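Long-range contacts in carboxylesterase (Ferroplasma acidiphilum, PDB 3WJ2), which probably hydrolyses carboxylic esters, as a carboxylesterase of the alpha/beta-hydrolase fold: residues A163-K168 with P227-P231; Y184-D190 with D251-E257. Residue numbers count along the deposited sequence, not the author numbering.

Interaction 1 and interaction 2 lie with their centres about 14 Å apart, and their segments alternate along the chain. They touch through 227-231 and 184-190: Ser230 CB lies 3.2 Å from Leu187 O and Pro231 CD lies 3.6 Å from the same oxygen. Two helices tie them further. Asn160 of helix 157-172, which also carries 163-168, donates to Phe229 O and Ser186 O, while helix 254-266, which begins in interaction 2, lays Tyr260 on Ala163, Leu167 and Pro231 of interaction 1. Interaction 2 is the one beside the probable catalytic centre, where Asp251 and Tyr184 meet His281 and Tyr184 also touches the GxSxG turn, probably the nucleophile elbow.

Interaction 1: residues A163-K168 with P227-P231; sequences AALCLK and PYFSP
Residues 163-168 form a regular stretch of helix 157-172, with Leu167 N bonded to Ala163 O at 3.3 Å and Lys168 N to Ala164 O at 3.1 Å. Facing it, 227-231 is a turn in which Pro227, Tyr228 and Phe229 have helical phi/psi and Ser230 is extended (-131°/97°). The backbones come closest at Ala164 and Tyr228, CA to CA 4.9 Å. Ala163 points toward the turn and sets CB 4.2 Å from Pro231 CG. Ala164, whose small side chain permits the close approach, has CB 3.4 Å from Tyr228 O and 4.1 Å from Pro231 CG. In the alpha/beta hydrolase fold this helix follows the probable nucleophile elbow, and here a loop between helix 207-217 and strand 243-248 covers one flank. Leu167 (m, t) places CD1 3.7 Å from Pro231 CB and 3.8 Å from Pro227 O, with CB 4.0 Å from Tyr228 CE1 at the ring edge. Lys168, trans throughout, covers one ring face: its CB makes a CH-pi contact 3.9 Å from the Tyr228 centroid. Its end continues to a cation-pi contact with Tyr131. Tyr228 takes chi1 m, and its OH hydrogen-bonds Asp171 OD2, also on this helix.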
ATOM      1  N   ALA B 163      14.742  19.207  10.682  1.00 10.37           N
ATOM      2  CA  ALA B 163      15.531  18.090  10.101  1.00 10.02           C
ATOM      3  C   ALA B 163      16.684  18.769   9.376  1.00  9.38           C
ATOM      4  O   ALA B 163      17.818  18.255   9.466  1.00  9.64           O
ATOM      5  CB  ALA B 163      14.698  17.326   9.118  1.00 10.10           C
ATOM      6  N   ALA B 164      16.472  19.831   8.624  1.00  9.41           N
ATOM      7  CA  ALA B 164      17.536  20.443   7.799  1.00  9.30           C
ATOM      8  C   ALA B 164      18.631  21.062   8.633  1.00 10.47           C
ATOM      9  O   ALA B 164      19.806  20.957   8.274  1.00 12.69           O
ATOM     10  CB  ALA B 164      16.903  21.465   6.919  1.00 10.91           C
ATOM     11  N   LEU B 165      18.270  21.686   9.756  1.00 10.59           N
ATOM     12  CA  LEU B 165      19.310  22.367  10.536  1.00 11.25           C
ATOM     13  C   LEU B 165      20.224  21.268  11.102  1.00 13.65           C
ATOM     14  O   LEU B 165      21.442  21.518  11.207  1.00 12.53           O
ATOM     15  CB  LEU B 165      18.752  23.332  11.615  1.00 12.77           C
ATOM     16  CG  LEU B 165      18.161  22.676  12.860  1.00  9.83           C
ATOM     17  CD1 LEU B 165      19.230  22.529  13.912  1.00 11.85           C
ATOM     18  CD2 LEU B 165      17.116  23.670  13.433  1.00 12.35           C
ATOM     19  N   CYS B 166      19.688  20.072  11.436  1.00 11.74           N
ATOM     20  CA  CYS B 166      20.522  18.975  11.976  1.00 12.50           C
ATOM     21  C   CYS B 166      21.519  18.562  10.924  1.00 13.22           C
ATOM     22  O   CYS B 166      22.698  18.366  11.268  1.00 14.61           O
ATOM     23  CB  CYS B 166      19.707  17.783  12.386  1.00 10.22           C
ATOM     24  SG  CYS B 166      18.724  18.210  13.906  1.00 12.73           S
ATOM     25  N   LEU B 167      21.088  18.488   9.683  1.00 13.31           N
ATOM     26  CA  LEU B 167      22.015  18.091   8.594  1.00 14.04           C
ATOM     27  C   LEU B 167      23.145  19.119   8.500  1.00 14.64           C
ATOM     28  O   LEU B 167      24.326  18.767   8.313  1.00 14.74           O
ATOM     29  CB  LEU B 167      21.292  18.127   7.243  1.00 12.79           C
ATOM     30  CG  LEU B 167      20.523  16.873   6.959  1.00 17.12           C
ATOM     31  CD1 LEU B 167      19.707  17.062   5.713  1.00 19.99           C
ATOM     32  CD2 LEU B 167      21.558  15.600   6.665  1.00 19.37           C
ATOM     33  N   LYS B 168      22.836  20.410   8.610  1.00 13.17           N
ATOM     34  CA  LYS B 168      23.932  21.417   8.494  1.00 14.19           C
ATOM     35  C   LYS B 168      24.868  21.373   9.718  1.00 14.04           C
ATOM     36  O   LYS B 168      26.134  21.570   9.585  1.00 14.49           O
ATOM     37  CB  LYS B 168      23.317  22.832   8.308  1.00 12.90           C
ATOM     38  CG  LYS B 168      24.459  23.885   8.148  1.00 13.68           C
ATOM     39  CD  LYS B 168      23.986  25.266   7.739  1.00 14.63           C
ATOM     40  CE  LYS B 168      25.205  26.280   7.998  1.00 15.76           C
ATOM     41  NZ  LYS B 168      24.683  27.581   7.301  1.00 20.75           N
ATOM     42  N   PRO B 227      20.161  20.050  -0.015  1.00 22.49           N
ATOM     43  CA  PRO B 227      19.688  19.237   1.103  1.00 19.10           C
ATOM     44  C   PRO B 227      19.129  20.078   2.220  1.00 17.84           C
ATOM     45  O   PRO B 227      18.425  19.518   3.046  1.00 15.98           O
ATOM     46  CB  PRO B 227      20.931  18.543   1.621  1.00 21.69           C
ATOM     47  CG  PRO B 227      21.944  18.621   0.514  1.00 26.18           C
ATOM     48  CD  PRO B 227      21.648  19.887  -0.179  1.00 21.96           C
ATOM     49  N   TYR B 228      19.473  21.352   2.305  1.00 15.73           N
ATOM     50  CA  TYR B 228      18.887  22.178   3.420  1.00 14.79           C
ATOM     51  C   TYR B 228      17.520  22.685   3.068  1.00 17.13           C
ATOM     52  O   TYR B 228      16.803  23.215   3.950  1.00 13.34           O
ATOM     53  CB  TYR B 228      19.820  23.370   3.725  1.00 14.87           C
ATOM     54  CG  TYR B 228      21.253  22.891   4.180  1.00 14.75           C
ATOM     55  CD1 TYR B 228      21.474  21.565   4.649  1.00 14.81           C
ATOM     56  CD2 TYR B 228      22.374  23.751   4.060  1.00 15.28           C
ATOM     57  CE1 TYR B 228      22.752  21.124   5.021  1.00 16.83           C
ATOM     58  CE2 TYR B 228      23.617  23.315   4.485  1.00 16.97           C
ATOM     59  CZ  TYR B 228      23.815  22.043   4.942  1.00 16.28           C
ATOM     60  OH  TYR B 228      25.109  21.667   5.251  1.00 18.97           O
ATOM     61  N   PHE B 229      17.097  22.543   1.802  1.00 16.34           N
ATOM     62  CA  PHE B 229      15.714  22.797   1.400  1.00 17.60           C
ATOM     63  C   PHE B 229      14.959  21.468   1.478  1.00 17.02           C
ATOM     64  O   PHE B 229      13.843  21.397   1.974  1.00 16.81           O
ATOM     65  CB  PHE B 229      15.594  23.320  -0.086  1.00 19.82           C
ATOM     66  CG  PHE B 229      14.173  23.674  -0.514  1.00 18.97           C
ATOM     67  CD1 PHE B 229      13.813  24.983  -0.663  1.00 18.91           C
ATOM     68  CD2 PHE B 229      13.128  22.686  -0.612  1.00 23.41           C
ATOM     69  CE1 PHE B 229      12.487  25.367  -1.090  1.00 21.08           C
ATOM     70  CE2 PHE B 229      11.815  23.062  -1.021  1.00 29.36           C
ATOM     71  CZ  PHE B 229      11.496  24.443  -1.233  1.00 28.59           C
ATOM     72  N   SER B 230      15.575  20.377   0.972  1.00 17.97           N
ATOM     73  CA  SER B 230      14.927  19.054   0.949  1.00 16.07           C
ATOM     74  C   SER B 230      15.914  18.052   1.530  1.00 15.99           C
ATOM     75  O   SER B 230      16.830  17.539   0.812  1.00 15.92           O
ATOM     76  CB  SER B 230      14.521  18.521  -0.487  1.00 20.24           C
ATOM     77  OG  SER B 230      13.474  19.348  -1.116  1.00 23.78           O
ATOM     78  N   PRO B 231      15.851  17.682   2.788  1.00 13.38           N
ATOM     79  CA  PRO B 231      16.795  16.784   3.446  1.00 13.32           C
ATOM     80  C   PRO B 231      16.916  15.429   2.748  1.00 14.59           C
ATOM     81  O   PRO B 231      17.945  14.764   2.894  1.00 16.17           O
ATOM     82  CB  PRO B 231      16.181  16.605   4.878  1.00 14.28           C
ATOM     83  CG  PRO B 231      15.610  18.011   5.109  1.00 12.18           C
ATOM     84  CD  PRO B 231      14.975  18.402   3.743  1.00 10.36           C
TER

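Interaction 2: residues Y184-D190 with D251-E257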
ATOM      1  N   TYR B 184       5.464  15.064  10.919  1.00  9.82           N
ATOM      2  CA  TYR B 184       5.124  15.139   9.488  1.00  9.33           C
ATOM      3  C   TYR B 184       5.798  16.300   8.705  1.00  8.70           C
ATOM      4  O   TYR B 184       5.139  17.170   8.063  1.00  9.23           O
ATOM      5  CB  TYR B 184       3.571  15.083   9.276  1.00  9.14           C
ATOM      6  CG  TYR B 184       2.772  15.983  10.196  1.00  8.34           C
ATOM      7  CD1 TYR B 184       2.539  17.282   9.803  1.00 10.45           C
ATOM      8  CD2 TYR B 184       2.340  15.463  11.422  1.00  8.52           C
ATOM      9  CE1 TYR B 184       1.724  18.098  10.687  1.00 10.70           C
ATOM     10  CE2 TYR B 184       1.542  16.207  12.288  1.00 12.38           C
ATOM     11  CZ  TYR B 184       1.293  17.490  11.883  1.00 11.19           C
ATOM     12  OH  TYR B 184       0.531  18.327  12.774  1.00 12.02           O
ATOM     13  N   PRO B 185       7.171  16.267   8.591  1.00  8.68           N
ATOM     14  CA  PRO B 185       7.845  17.329   7.846  1.00  8.99           C
ATOM     15  C   PRO B 185       7.616  17.218   6.292  1.00 12.32           C
ATOM     16  O   PRO B 185       7.372  16.092   5.782  1.00 10.95           O
ATOM     17  CB  PRO B 185       9.342  16.976   8.028  1.00  8.72           C
ATOM     18  CG  PRO B 185       9.363  15.499   8.479  1.00  9.04           C
ATOM     19  CD  PRO B 185       8.027  15.306   9.281  1.00  9.32           C
ATOM     20  N   SER B 186       7.739  18.333   5.593  1.00 11.72           N
ATOM     21  CA  SER B 186       7.926  18.322   4.128  1.00 14.45           C
ATOM     22  C   SER B 186       9.444  17.948   3.988  1.00 17.45           C
ATOM     23  O   SER B 186      10.297  18.374   4.809  1.00 20.38           O
ATOM     24  CB  SER B 186       7.486  19.615   3.452  1.00 18.76           C
ATOM     25  OG  SER B 186       8.112  20.694   4.197  1.00 20.16           O
ATOM     26  N   LEU B 187       9.825  17.038   3.133  1.00 14.07           N
ATOM     27  CA  LEU B 187      11.231  16.717   3.074  1.00 15.99           C
ATOM     28  C   LEU B 187      11.814  16.629   1.640  1.00 18.80           C
ATOM     29  O   LEU B 187      13.050  16.455   1.452  1.00 20.03           O
ATOM     30  CB  LEU B 187      11.466  15.347   3.666  1.00 15.45           C
ATOM     31  CG  LEU B 187      11.263  15.252   5.219  1.00 12.90           C
ATOM     32  CD1 LEU B 187      11.127  13.718   5.580  1.00 12.96           C
ATOM     33  CD2 LEU B 187      12.345  15.940   5.969  1.00 16.31           C
ATOM     34  N   ALA B 188      10.939  16.398   0.689  1.00 21.50           N
ATOM     35  CA  ALA B 188      11.384  15.978  -0.671  1.00 22.36           C
ATOM     36  C   ALA B 188      10.622  16.772  -1.730  1.00 23.57           C
ATOM     37  O   ALA B 188       9.475  17.292  -1.533  1.00 20.00           O
ATOM     38  CB  ALA B 188      11.122  14.433  -0.867  1.00 23.15           C
ATOM     39  N   PRO B 189      11.223  16.763  -2.963  1.00 24.34           N
ATOM     40  CA  PRO B 189      10.535  17.408  -4.050  1.00 24.58           C
ATOM     41  C   PRO B 189       9.474  16.476  -4.599  1.00 21.41           C
ATOM     42  O   PRO B 189       9.653  15.982  -5.748  1.00 27.09           O
ATOM     43  CB  PRO B 189      11.631  17.576  -5.108  1.00 22.98           C
ATOM     44  CG  PRO B 189      12.569  16.363  -4.875  1.00 24.17           C
ATOM     45  CD  PRO B 189      12.556  16.229  -3.353  1.00 25.25           C
ATOM     46  N   ASP B 190       8.295  16.414  -4.000  1.00 22.58           N
ATOM     47  CA  ASP B 190       7.347  15.241  -4.379  1.00 19.39           C
ATOM     48  C   ASP B 190       6.029  15.622  -5.003  1.00 20.78           C
ATOM     49  O   ASP B 190       5.135  16.178  -4.336  1.00 21.45           O
ATOM     50  CB  ASP B 190       7.170  14.394  -3.115  1.00 17.19           C
ATOM     51  CG  ASP B 190       6.283  13.164  -3.332  1.00 17.73           C
ATOM     52  OD1 ASP B 190       6.157  12.825  -4.502  1.00 19.26           O
ATOM     53  OD2 ASP B 190       5.815  12.610  -2.299  1.00 14.79           O
ATOM     54  N   ASP B 251      -2.183  11.381   4.283  1.00 12.09           N
ATOM     55  CA  ASP B 251      -1.494  12.718   4.167  1.00 10.58           C
ATOM     56  C   ASP B 251      -0.583  12.575   2.958  1.00 11.39           C
ATOM     57  O   ASP B 251       0.206  11.609   2.840  1.00 12.17           O
ATOM     58  CB  ASP B 251      -0.662  12.927   5.464  1.00  9.87           C
ATOM     59  CG  ASP B 251       0.251  14.147   5.420  1.00  9.21           C
ATOM     60  OD1 ASP B 251       0.457  14.834   4.458  1.00 11.30           O
ATOM     61  OD2 ASP B 251       0.741  14.397   6.563  1.00 12.48           O
ATOM     62  N   PRO B 252      -0.667  13.496   1.995  1.00 11.27           N
ATOM     63  CA  PRO B 252       0.237  13.400   0.808  1.00 12.64           C
ATOM     64  C   PRO B 252       1.739  13.347   1.144  1.00 12.72           C
ATOM     65  O   PRO B 252       2.547  12.787   0.397  1.00 15.50           O
ATOM     66  CB  PRO B 252      -0.121  14.583  -0.066  1.00 12.92           C
ATOM     67  CG  PRO B 252      -0.918  15.533   0.876  1.00 15.14           C
ATOM     68  CD  PRO B 252      -1.476  14.745   1.993  1.00 12.92           C
ATOM     69  N   LEU B 253       2.147  13.958   2.283  1.00 12.41           N
ATOM     70  CA  LEU B 253       3.551  14.015   2.672  1.00 11.81           C
ATOM     71  C   LEU B 253       4.095  12.747   3.322  1.00 10.13           C
ATOM     72  O   LEU B 253       5.254  12.676   3.693  1.00 12.69           O
ATOM     73  CB  LEU B 253       3.764  15.151   3.718  1.00 12.68           C
ATOM     74  CG  LEU B 253       3.479  16.480   3.106  1.00 18.37           C
ATOM     75  CD1 LEU B 253       4.015  17.618   4.095  1.00 24.01           C
ATOM     76  CD2 LEU B 253       3.914  16.746   1.722  1.00 20.04           C
ATOM     77  N   ARG B 254       3.254  11.720   3.566  1.00  9.96           N
ATOM     78  CA  ARG B 254       3.590  10.587   4.384  1.00 11.68           C
ATOM     79  C   ARG B 254       4.742   9.730   3.803  1.00 11.73           C
ATOM     80  O   ARG B 254       5.636   9.338   4.541  1.00 11.15           O
ATOM     81  CB  ARG B 254       2.326   9.692   4.492  1.00 10.86           C
ATOM     82  CG  ARG B 254       2.511   8.381   5.300  1.00  9.49           C
ATOM     83  CD  ARG B 254       1.317   7.435   5.026  1.00 11.36           C
ATOM     84  NE  ARG B 254       1.562   6.824   3.730  1.00 12.50           N
ATOM     85  CZ  ARG B 254       0.650   6.014   3.167  1.00 16.19           C
ATOM     86  NH1 ARG B 254      -0.588   5.910   3.676  1.00 14.55           N
ATOM     87  NH2 ARG B 254       0.938   5.430   2.005  1.00 16.63           N
ATOM     88  N   ASP B 255       4.628   9.349   2.536  1.00 13.08           N
ATOM     89  CA  ASP B 255       5.640   8.313   2.073  1.00 13.25           C
ATOM     90  C   ASP B 255       7.127   8.807   2.176  1.00 12.17           C
ATOM     91  O   ASP B 255       7.967   8.071   2.725  1.00 12.88           O
ATOM     92  CB  ASP B 255       5.353   7.812   0.675  1.00 14.03           C
ATOM     93  CG  ASP B 255       4.108   6.833   0.632  1.00 13.94           C
ATOM     94  OD1 ASP B 255       3.660   6.374   1.687  1.00 15.45           O
ATOM     95  OD2 ASP B 255       3.652   6.557  -0.494  1.00 14.92           O
ATOM     96  N   PRO B 256       7.418  10.054   1.741  1.00 13.29           N
ATOM     97  CA  PRO B 256       8.813  10.499   1.951  1.00 13.68           C
ATOM     98  C   PRO B 256       9.256  10.529   3.410  1.00 14.15           C
ATOM     99  O   PRO B 256      10.442  10.287   3.715  1.00 11.24           O
ATOM    100  CB  PRO B 256       8.836  11.924   1.297  1.00 12.26           C
ATOM    101  CG  PRO B 256       7.675  11.903   0.256  1.00 16.35           C
ATOM    102  CD  PRO B 256       6.618  11.072   1.035  1.00 14.28           C
ATOM    103  N   GLU B 257       8.314  10.807   4.339  1.00 10.48           N
ATOM    104  CA  GLU B 257       8.706  10.782   5.723  1.00 10.81           C
ATOM    105  C   GLU B 257       9.092   9.436   6.224  1.00 10.13           C
ATOM    106  O   GLU B 257       9.913   9.271   7.103  1.00 11.06           O
ATOM    107  CB  GLU B 257       7.497  11.343   6.590  1.00 10.37           C
ATOM    108  CG  GLU B 257       7.216  12.820   6.257  1.00 10.98           C
ATOM    109  CD  GLU B 257       5.826  13.223   6.714  1.00  9.41           C
ATOM    110  OE1 GLU B 257       5.126  12.327   7.213  1.00 10.27           O
ATOM    111  OE2 GLU B 257       5.481  14.448   6.491  1.00 11.13           O
TER
HETATM  112  O   HOH W   1       7.367  14.501   3.214  1.00 18.86           O
HETATM  113  O   HOH W   2       4.830  14.078  -0.475  1.00 17.00           O
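Glu257 brings its carboxyl group unusually close to backbone oxygens: OE2 stands 2.6 Å from Pro185 O and 3.2 Å from Tyr184 O, while Pro185 N, 3.3 Å from OE2, carries no hydrogen. Tyr184, in the left-handed region (37°/65°), turns the chain here. Two waters also bridge the segments. Water 1 donates to Pro185 O (3.0 Å) and Leu253 O (2.8 Å), water 2 to Asp190 OD2 (2.5 Å) and Pro252 O (2.8 Å); Asp190 OD2 also hydrogen-bonds Ser193 OG. Leu253 CD1 makes van der Waals contact with Ser186 CA (4.0 Å), as does Leu187 CD1 with Glu257 CA (3.8 Å), and the apolar Ala188 CB and Pro256 CB meet at 4.0 Å. Asp251 OD1 accepts from Leu253 N (2.9 Å), a capping bond at the type I turn Asp251-Arg254 that leads into the helix. Asp251 also touches His281; in this Asp-Pro-Leu sequence it is probably the triad acid, as in hormone-sensitive-lipase relatives. The contact packs the loop after strand 180-183 against the turn and first residues of helix 254-266, which follow strand 243-248, with helices 194-198 and 207-217 alongside and Phe192 of a neighbouring subunit packed on Ala188, Asp190 and Pro256.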